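Side-chain contacts in cytoplasmic protein (Cryptococcus neoformans var. grubii serotype A, PDB 7LPO), which probably hydrolyses steryl beta-glucosides, splitting glucose from the sterol, as a fungal sterylglucosidase of glycoside hydrolase family 5: residues Phe28-Val31 and Asn32-Leu36; Glu7-Pro10 and Val11-Asn14; Ile700-Glu703 and Gln704-Thr707; Arg694-Ala697 and Asp698-Ala701. All blocks are in the same frame, centred on the assembly; numbering follows the deposited sequence.

Contact 1: residues Phe28-Val31 and Asn32-Leu36; sequences FQDV and NGRSL
A type I beta turn from D30 to G33 closes a short hairpin, and across it the carboxylate of D30 meets the guanidinium of R34. OD2 of D30 accepts from NE of R34 at 2.8 Å in a nearly straight hydrogen bond that is part of a salt bridge. NE uses the syn side of the carboxylate, and the two flat groups lie 20° apart, almost coplanar. NH2 of R34 adds a long, weak bond to the same OD2. The other oxygen serves the backbone. OD1 of D30 accepts from N of R34 at 2.9 Å, met from above the carboxylate plane, and weakly from N of N32. The first torsion of D30 (chi1 69°) sets CG between its own N and carbonyl carbon, which brings the carboxylate over the turn. N of G33 closes the turn on O of D30 at 3.1 Å, and G33 has a positive phi of 86°. The hairpin joins strand 28-29 to strand 35-43. N of D30 reaches O of R34, and N of L36 reaches O of F28 at 2.8 Å. Beside these bonds, CD1 of L36 lies 3.7 Å from N of D30. CB of L36 packs on CB of F28, and a water links N of F28 to O of L36. NH1 of R34 forms a salt bridge with E708 and a hydrogen bond with O of Y706.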
loop_
_atom_site.group_PDB
_atom_site.type_symbol
_atom_site.label_atom_id
_atom_site.label_comp_id
_atom_site.label_asym_id
_atom_site.label_seq_id
_atom_site.Cartn_x
_atom_site.Cartn_y
_atom_site.Cartn_z
ATOM N N PHE A 28 -15.601 7.742 -10.455
ATOM C CA PHE A 28 -16.183 8.536 -9.391
ATOM C C PHE A 28 -16.940 9.700 -10.009
ATOM O O PHE A 28 -16.505 10.287 -11.007
ATOM C CB PHE A 28 -15.095 9.075 -8.465
ATOM C CG PHE A 28 -14.349 8.027 -7.691
ATOM C CD1 PHE A 28 -15.009 7.152 -6.855
ATOM C CD2 PHE A 28 -12.967 7.956 -7.769
ATOM C CE1 PHE A 28 -14.311 6.208 -6.119
ATOM C CE2 PHE A 28 -12.257 7.011 -7.041
ATOM C CZ PHE A 28 -12.932 6.137 -6.210
ATOM N N GLN A 29 -18.059 10.064 -9.393
ATOM C CA GLN A 29 -18.845 11.194 -9.870
ATOM C C GLN A 29 -19.352 12.031 -8.707
ATOM O O GLN A 29 -19.734 11.487 -7.665
ATOM C CB GLN A 29 -20.064 10.746 -10.677
ATOM C CG GLN A 29 -19.793 9.910 -11.884
ATOM C CD GLN A 29 -21.053 9.224 -12.358
ATOM O OE1 GLN A 29 -21.573 8.324 -11.691
ATOM N NE2 GLN A 29 -21.578 9.672 -13.483
ATOM N N ASP A 30 -19.399 13.350 -8.907
ATOM C CA ASP A 30 -20.061 14.243 -7.972
ATOM C C ASP A 30 -21.549 14.282 -8.311
ATOM O O ASP A 30 -21.999 13.661 -9.274
ATOM C CB ASP A 30 -19.407 15.628 -7.989
ATOM C CG ASP A 30 -19.648 16.397 -9.273
ATOM O OD1 ASP A 30 -20.456 15.971 -10.135
ATOM O OD2 ASP A 30 -19.008 17.462 -9.411
ATOM N N VAL A 31 -22.328 15.015 -7.510
ATOM C CA VAL A 31 -23.779 14.984 -7.647
ATOM C C VAL A 31 -24.274 15.651 -8.922
ATOM O O VAL A 31 -25.441 15.475 -9.288
ATOM C CB VAL A 31 -24.442 15.632 -6.416
ATOM C CG1 VAL A 31 -24.005 14.900 -5.139
ATOM C CG2 VAL A 31 -24.116 17.114 -6.347
ATOM N N ASN A 32 -23.417 16.380 -9.631
ATOM C CA ASN A 32 -23.800 17.000 -10.890
ATOM C C ASN A 32 -23.315 16.214 -12.101
ATOM O O ASN A 32 -23.338 16.738 -13.219
ATOM C CB ASN A 32 -23.283 18.433 -10.932
ATOM C CG ASN A 32 -23.963 19.319 -9.900
ATOM O OD1 ASN A 32 -25.182 19.273 -9.729
ATOM N ND2 ASN A 32 -23.176 20.122 -9.199
ATOM N N GLY A 33 -22.883 14.970 -11.900
ATOM C CA GLY A 33 -22.507 14.090 -12.981
ATOM C C GLY A 33 -21.077 14.209 -13.466
ATOM O O GLY A 33 -20.698 13.488 -14.394
ATOM N N ARG A 34 -20.268 15.075 -12.874
ATOM C CA ARG A 34 -18.893 15.230 -13.328
ATOM C C ARG A 34 -18.056 14.022 -12.928
ATOM O O ARG A 34 -18.131 13.546 -11.792
ATOM C CB ARG A 34 -18.286 16.503 -12.743
ATOM C CG ARG A 34 -18.983 17.786 -13.185
ATOM C CD ARG A 34 -18.158 19.020 -12.840
ATOM N NE ARG A 34 -17.844 19.102 -11.410
ATOM C CZ ARG A 34 -16.994 19.975 -10.879
ATOM N NH1 ARG A 34 -16.361 20.849 -11.650
ATOM N NH2 ARG A 34 -16.773 19.977 -9.571
ATOM N N SER A 35 -17.257 13.525 -13.873
ATOM C CA SER A 35 -16.294 12.477 -13.559
ATOM C C SER A 35 -15.142 13.068 -12.759
ATOM O O SER A 35 -14.517 14.042 -13.182
ATOM C CB SER A 35 -15.759 11.835 -14.834
ATOM O OG SER A 35 -16.783 11.188 -15.555
ATOM N N LEU A 36 -14.860 12.477 -11.603
ATOM C CA LEU A 36 -13.806 12.952 -10.718
ATOM C C LEU A 36 -12.576 12.062 -10.827
ATOM O O LEU A 36 -12.689 10.842 -10.984
ATOM C CB LEU A 36 -14.284 12.975 -9.268
ATOM C CG LEU A 36 -15.563 13.761 -8.987
ATOM C CD1 LEU A 36 -15.978 13.605 -7.538
ATOM C CD2 LEU A 36 -15.390 15.230 -9.346
HETATM O O HOH W 1 -12.651 7.994 -11.511
#

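Contact 2: residues Glu7-Pro10 and Val11-Asn14; sequences EVSP and VTGN
The chain folds back at S9-N14 without helix or strand, held by N of S9 to O of N14 at 2.8 Å and N of G13 to O of S9 at 2.9 Å. G13 turns at a positive phi of 80°, where the backbone suits glycine. Inside the loop, the hydroxyl of S9 takes two backbone amides. OG of S9 accepts from N of V11 at 2.9 Å and from N of T12 at 3.0 Å. The second of these bonds is nearly straight, at 172°. The first torsion of S9 (chi1 148°) departs from a staggered value, and it aims OG at this pair of amides. CB of V11 lies 3.6 Å from OG of S9. OG1 of T12 lies near it too. This OG1 accepts from N of N14 at 3.1 Å, which makes an ST turn. On the other limb, CB of V8 rests 3.4 Å from O of G13. Both hydroxyls also reach E422, S9 through OE1 and T12 through OE2. With two amides giving to OG of S9, and one to OG1 of T12, each hydroxyl probably turns its own proton to that carboxylate. The glutamate would then be held at both oxygens, and it ties this N-terminal loop to the chain just before strand 424-427.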
loop_
_atom_site.group_PDB
_atom_site.type_symbol
_atom_site.label_atom_id
_atom_site.label_comp_id
_atom_site.label_asym_id
_atom_site.label_seq_id
_atom_site.Cartn_x
_atom_site.Cartn_y
_atom_site.Cartn_z
ATOM N N GLU A 7 -30.183 10.478 -6.979
ATOM C CA GLU A 7 -30.281 11.371 -5.836
ATOM C C GLU A 7 -30.266 10.636 -4.501
ATOM O O GLU A 7 -30.215 11.293 -3.454
ATOM C CB GLU A 7 -31.562 12.211 -5.917
ATOM C CG GLU A 7 -31.770 12.930 -7.234
ATOM C CD GLU A 7 -33.224 12.918 -7.671
ATOM O OE1 GLU A 7 -34.019 13.719 -7.134
ATOM O OE2 GLU A 7 -33.573 12.100 -8.549
ATOM N N VAL A 8 -30.330 9.304 -4.506
ATOM C CA VAL A 8 -30.327 8.523 -3.275
ATOM C C VAL A 8 -29.191 7.509 -3.326
ATOM O O VAL A 8 -28.796 7.027 -4.393
ATOM C CB VAL A 8 -31.674 7.805 -3.027
ATOM C CG1 VAL A 8 -32.806 8.812 -2.909
ATOM C CG2 VAL A 8 -31.960 6.794 -4.138
ATOM N N SER A 9 -28.674 7.184 -2.147
ATOM C CA SER A 9 -27.572 6.242 -2.040
ATOM C C SER A 9 -28.015 4.852 -2.490
ATOM O O SER A 9 -29.143 4.432 -2.206
ATOM C CB SER A 9 -27.068 6.188 -0.598
ATOM O OG SER A 9 -26.585 4.897 -0.282
ATOM N N PRO A 10 -27.160 4.118 -3.206
ATOM C CA PRO A 10 -27.492 2.726 -3.532
ATOM C C PRO A 10 -27.337 1.782 -2.354
ATOM O O PRO A 10 -27.791 0.636 -2.448
ATOM C CB PRO A 10 -26.499 2.378 -4.654
ATOM C CG PRO A 10 -25.304 3.235 -4.364
ATOM C CD PRO A 10 -25.811 4.499 -3.673
ATOM N N VAL A 11 -26.724 2.220 -1.256
ATOM C CA VAL A 11 -26.536 1.366 -0.081
ATOM C C VAL A 11 -27.714 1.480 0.879
ATOM O O VAL A 11 -28.275 0.474 1.325
ATOM C CB VAL A 11 -25.209 1.723 0.628
ATOM C CG1 VAL A 11 -24.908 0.722 1.732
ATOM C CG2 VAL A 11 -24.051 1.795 -0.362
ATOM N N THR A 12 -28.104 2.714 1.204
ATOM C CA THR A 12 -29.136 2.982 2.193
ATOM C C THR A 12 -30.455 3.443 1.597
ATOM O O THR A 12 -31.486 3.327 2.265
ATOM C CB THR A 12 -28.658 4.071 3.151
ATOM O OG1 THR A 12 -28.540 5.298 2.406
ATOM C CG2 THR A 12 -27.315 3.686 3.762
ATOM N N GLY A 13 -30.446 3.981 0.380
ATOM C CA GLY A 13 -31.628 4.574 -0.195
ATOM C C GLY A 13 -31.924 5.975 0.280
ATOM O O GLY A 13 -32.932 6.551 -0.153
ATOM N N ASN A 14 -31.087 6.538 1.168
ATOM C CA ASN A 14 -31.275 7.884 1.679
ATOM C C ASN A 14 -30.763 8.909 0.671
ATOM O O ASN A 14 -29.859 8.612 -0.115
ATOM C CB ASN A 14 -30.531 8.068 3.001
ATOM C CG ASN A 14 -31.054 7.168 4.099
ATOM O OD1 ASN A 14 -32.257 6.934 4.205
ATOM N ND2 ASN A 14 -30.149 6.652 4.925
#

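Contact 3: residues Ile700-Glu703 and Gln704-Thr707; sequences IANE and QVYT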
loop_
_atom_site.group_PDB
_atom_site.type_symbol
_atom_site.label_atom_id
_atom_site.label_comp_id
_atom_site.label_asym_id
_atom_site.label_seq_id
_atom_site.Cartn_x
_atom_site.Cartn_y
_atom_site.Cartn_z
ATOM N N ILE A 700 -24.361 16.896 -18.474
ATOM C CA ILE A 700 -24.813 18.154 -17.892
ATOM C C ILE A 700 -23.665 19.151 -17.909
ATOM O O ILE A 700 -22.636 18.935 -17.258
ATOM C CB ILE A 700 -25.320 17.955 -16.457
ATOM C CG1 ILE A 700 -26.557 17.061 -16.438
ATOM C CG2 ILE A 700 -25.601 19.306 -15.823
ATOM C CD1 ILE A 700 -26.903 16.543 -15.042
ATOM N N ALA A 701 -23.855 20.257 -18.626
ATOM C CA ALA A 701 -22.875 21.333 -18.693
ATOM C C ALA A 701 -23.603 22.666 -18.612
ATOM O O ALA A 701 -24.601 22.874 -19.307
ATOM C CB ALA A 701 -22.051 21.268 -19.985
ATOM N N ASN A 702 -23.109 23.562 -17.766
ATOM C CA ASN A 702 -23.651 24.912 -17.683
ATOM C C ASN A 702 -22.607 25.792 -17.006
ATOM O O ASN A 702 -21.442 25.403 -16.864
ATOM C CB ASN A 702 -25.002 24.928 -16.957
ATOM C CG ASN A 702 -24.926 24.369 -15.555
ATOM O OD1 ASN A 702 -24.104 24.793 -14.745
ATOM N ND2 ASN A 702 -25.801 23.417 -15.256
ATOM N N GLU A 703 -23.025 26.994 -16.601
ATOM C CA GLU A 703 -22.089 27.966 -16.051
ATOM C C GLU A 703 -21.551 27.543 -14.698
ATOM O O GLU A 703 -20.501 28.037 -14.274
ATOM C CB GLU A 703 -22.764 29.333 -15.924
ATOM C CG GLU A 703 -23.282 29.899 -17.233
ATOM C CD GLU A 703 -22.341 29.641 -18.400
ATOM O OE1 GLU A 703 -21.273 30.287 -18.461
ATOM O OE2 GLU A 703 -22.666 28.784 -19.253
ATOM N N GLN A 704 -22.257 26.660 -14.001
ATOM C CA GLN A 704 -21.832 26.173 -12.704
ATOM C C GLN A 704 -21.296 24.750 -12.757
ATOM O O GLN A 704 -20.753 24.275 -11.754
ATOM C CB GLN A 704 -23.003 26.241 -11.710
ATOM C CG GLN A 704 -23.137 27.567 -10.966
ATOM C CD GLN A 704 -23.491 28.722 -11.883
ATOM O OE1 GLN A 704 -22.887 29.797 -11.803
ATOM N NE2 GLN A 704 -24.475 28.511 -12.762
ATOM N N VAL A 705 -21.440 24.061 -13.892
ATOM C CA VAL A 705 -21.019 22.670 -14.051
ATOM C C VAL A 705 -20.086 22.626 -15.254
ATOM O O VAL A 705 -20.534 22.618 -16.405
ATOM C CB VAL A 705 -22.204 21.715 -14.229
ATOM C CG1 VAL A 705 -21.727 20.278 -14.320
ATOM C CG2 VAL A 705 -23.180 21.892 -13.068
ATOM N N TYR A 706 -18.785 22.581 -14.986
ATOM C CA TYR A 706 -17.758 22.672 -16.007
ATOM C C TYR A 706 -16.598 21.771 -15.610
ATOM O O TYR A 706 -16.549 21.220 -14.506
ATOM C CB TYR A 706 -17.287 24.122 -16.163
ATOM C CG TYR A 706 -17.020 24.728 -14.821
ATOM C CD1 TYR A 706 -15.798 24.547 -14.199
ATOM C CD2 TYR A 706 -18.010 25.425 -14.138
ATOM C CE1 TYR A 706 -15.551 25.065 -12.948
ATOM C CE2 TYR A 706 -17.773 25.949 -12.870
ATOM C CZ TYR A 706 -16.539 25.767 -12.287
ATOM O OH TYR A 706 -16.271 26.270 -11.038
ATOM N N THR A 707 -15.645 21.642 -16.522
ATOM C CA THR A 707 -14.443 20.863 -16.289
ATOM C C THR A 707 -13.382 21.718 -15.605
ATOM O O THR A 707 -13.176 22.883 -15.961
ATOM C CB THR A 707 -13.924 20.320 -17.618
ATOM O OG1 THR A 707 -14.915 19.453 -18.187
ATOM C CG2 THR A 707 -12.624 19.566 -17.440
#
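The amide of N702 lies across V705, with ND2 3.7 Å from CG2 of V705. Its oxygen turns to the backbone. OD1 of N702 accepts from N of Q704 at 2.7 Å, in the plane of its carbonyl group. It also takes a weak, bent bond from N of V705 at 2.9 Å. The first torsion of N702 (chi1 58°) tucks CG between N and the carbonyl carbon, which curls the side chain back to the amides of Q704 and V705. CB of Q704 sits 3.5 Å from the same OD1. The main chain adds a second grip. N of N702 gives a nearly straight bond to O of V705 at 3.1 Å, and N of V705 returns a weak one to O of N702. V705 is buried. Its CG1 lies against O of I700 at 3.4 Å and more loosely against CG2 of I700. CD2 of Y706 comes 3.6 Å from O of E703. That carbonyl also accepts from NE1 of W753, whose ring meets the ring of Y706 at about 45°. The carboxylate of E703 leads off to a salt bridge with R742. The bond from Q704 to OD1 of N702 forms an Asx turn. It sits on a tight reversal of the chain at N702-V705, in the link that leads into strand 707-710 of the C-terminal domain.

Contact 4: residues Arg694-Ala697 and Asp698-Ala701; sequences RVRA and DDIA
R696 leaves the end of strand 689-696 and bends back over D699. Its CB lies 3.3 Å from OD1 of D698 and also near OD2 of D699. CG and CD both pass OD2 of D699 at 4.1 Å, too far for more than loose packing. NE gives a good bond to OD2 of D699 at 3.0 Å, with the oxygen in the guanidinium plane. NH2, at the tip, reaches OD1 of D699 at 2.8 Å, but that bond is bent and weak. The pair is a salt bridge with both carboxylate oxygens used. It is not a flat one, since the two planes stand 57° apart. The chain is bent at chi2 and chi3 (145° and -61°), which folds the guanidinium back toward its own turn. The backbone takes part as well. N of R696 gives a straight bond to OD2 of D699 at 2.8 Å, using the anti side, while NE uses the syn side. Both come from the same face of the carboxylate plane. A type I beta turn from R696 to D699 brings these groups together, and N of D699 returns to O of R696 at 3.3 Å. CG1 of V695 lies loosely beside OD2 of D699, at 4.1 Å. Across the sheet, the side chain of R696 also packs on E761 of the neighbouring strand 761-770. OD2 of D699 is thus gripped by a backbone amide and a side-chain N-H of one residue. Together with the arginine charge, this would favour the ionised carboxylate and hold its rotation where the strand ends.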
loop_
_atom_site.group_PDB
_atom_site.type_symbol
_atom_site.label_atom_id
_atom_site.label_comp_id
_atom_site.label_asym_id
_atom_site.label_seq_id
_atom_site.Cartn_x
_atom_site.Cartn_y
_atom_site.Cartn_z
ATOM N N ARG A 694 -14.521 12.378 -23.681
ATOM C CA ARG A 694 -15.693 11.926 -24.419
ATOM C C ARG A 694 -16.925 12.557 -23.786
ATOM O O ARG A 694 -17.208 12.320 -22.604
ATOM C CB ARG A 694 -15.786 10.401 -24.392
ATOM C CG ARG A 694 -16.921 9.811 -25.217
ATOM C CD ARG A 694 -16.725 8.314 -25.452
ATOM N NE ARG A 694 -15.517 8.039 -26.229
ATOM C CZ ARG A 694 -15.449 8.080 -27.559
ATOM N NH1 ARG A 694 -16.518 8.371 -28.281
ATOM N NH2 ARG A 694 -14.304 7.822 -28.170
ATOM N N VAL A 695 -17.643 13.365 -24.564
ATOM C CA VAL A 695 -18.788 14.135 -24.088
ATOM C C VAL A 695 -20.028 13.646 -24.828
ATOM O O VAL A 695 -20.052 13.631 -26.063
ATOM C CB VAL A 695 -18.589 15.649 -24.303
ATOM C CG1 VAL A 695 -19.703 16.452 -23.619
ATOM C CG2 VAL A 695 -17.226 16.107 -23.784
ATOM N N ARG A 696 -21.047 13.247 -24.079
ATOM C CA ARG A 696 -22.285 12.730 -24.642
ATOM C C ARG A 696 -23.360 13.813 -24.666
ATOM O O ARG A 696 -23.263 14.841 -23.991
ATOM C CB ARG A 696 -22.784 11.523 -23.839
ATOM C CG ARG A 696 -21.830 10.331 -23.833
ATOM C CD ARG A 696 -21.864 9.588 -22.493
ATOM N NE ARG A 696 -21.450 10.421 -21.359
ATOM C CZ ARG A 696 -21.218 9.955 -20.131
ATOM N NH1 ARG A 696 -21.349 8.659 -19.875
ATOM N NH2 ARG A 696 -20.855 10.783 -19.160
ATOM N N ALA A 697 -24.409 13.552 -25.446
ATOM C CA ALA A 697 -25.470 14.535 -25.616
ATOM C C ALA A 697 -26.301 14.724 -24.354
ATOM O O ALA A 697 -26.936 15.775 -24.200
ATOM C CB ALA A 697 -26.375 14.126 -26.777
ATOM N N ASP A 698 -26.307 13.751 -23.444
ATOM C CA ASP A 698 -27.082 13.859 -22.216
ATOM C C ASP A 698 -26.237 14.280 -21.017
ATOM O O ASP A 698 -26.742 14.280 -19.888
ATOM C CB ASP A 698 -27.797 12.538 -21.916
ATOM C CG ASP A 698 -26.866 11.337 -21.948
ATOM O OD1 ASP A 698 -25.639 11.525 -22.101
ATOM O OD2 ASP A 698 -27.366 10.200 -21.821
ATOM N N ASP A 699 -24.978 14.652 -21.230
ATOM C CA ASP A 699 -24.159 15.153 -20.136
ATOM C C ASP A 699 -24.606 16.555 -19.736
ATOM O O ASP A 699 -25.143 17.314 -20.543
ATOM C CB ASP A 699 -22.683 15.166 -20.531
ATOM C CG ASP A 699 -22.033 13.802 -20.374
ATOM O OD1 ASP A 699 -22.342 13.118 -19.373
ATOM O OD2 ASP A 699 -21.229 13.410 -21.247
ATOM N N ILE A 700 -24.361 16.896 -18.474
ATOM C CA ILE A 700 -24.813 18.154 -17.892
ATOM C C ILE A 700 -23.665 19.151 -17.909
ATOM O O ILE A 700 -22.636 18.935 -17.258
ATOM C CB ILE A 700 -25.320 17.955 -16.457
ATOM C CG1 ILE A 700 -26.557 17.061 -16.438
ATOM C CG2 ILE A 700 -25.601 19.306 -15.823
ATOM C CD1 ILE A 700 -26.903 16.543 -15.042
ATOM N N ALA A 701 -23.855 20.257 -18.626
ATOM C CA ALA A 701 -22.875 21.333 -18.693
ATOM C C ALA A 701 -23.603 22.666 -18.612
ATOM O O ALA A 701 -24.601 22.874 -19.307
ATOM C CB ALA A 701 -22.051 21.268 -19.985
#

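In the fold
Along the chain the order is contact 2, contact 1, contact 4, contact 3. Contacts 3 and 4 share I700 and A701, and their centres are 10 Å apart. They make up the connection from strand 689-696 to strand 707-710 in the C-terminal domain. Contact 1 is about 11 Å from contact 3 and 12 Å from contact 4, centre to centre. Its hairpin packs on that connection through N32 with I700 and R34 with V705. Strand 35-43 also pairs with strand 669-673, so the N-terminal hairpin is joined to the C-terminal domain. Contact 2 stands apart, its centre 16 Å from contact 1, in the loop before strand 28-29.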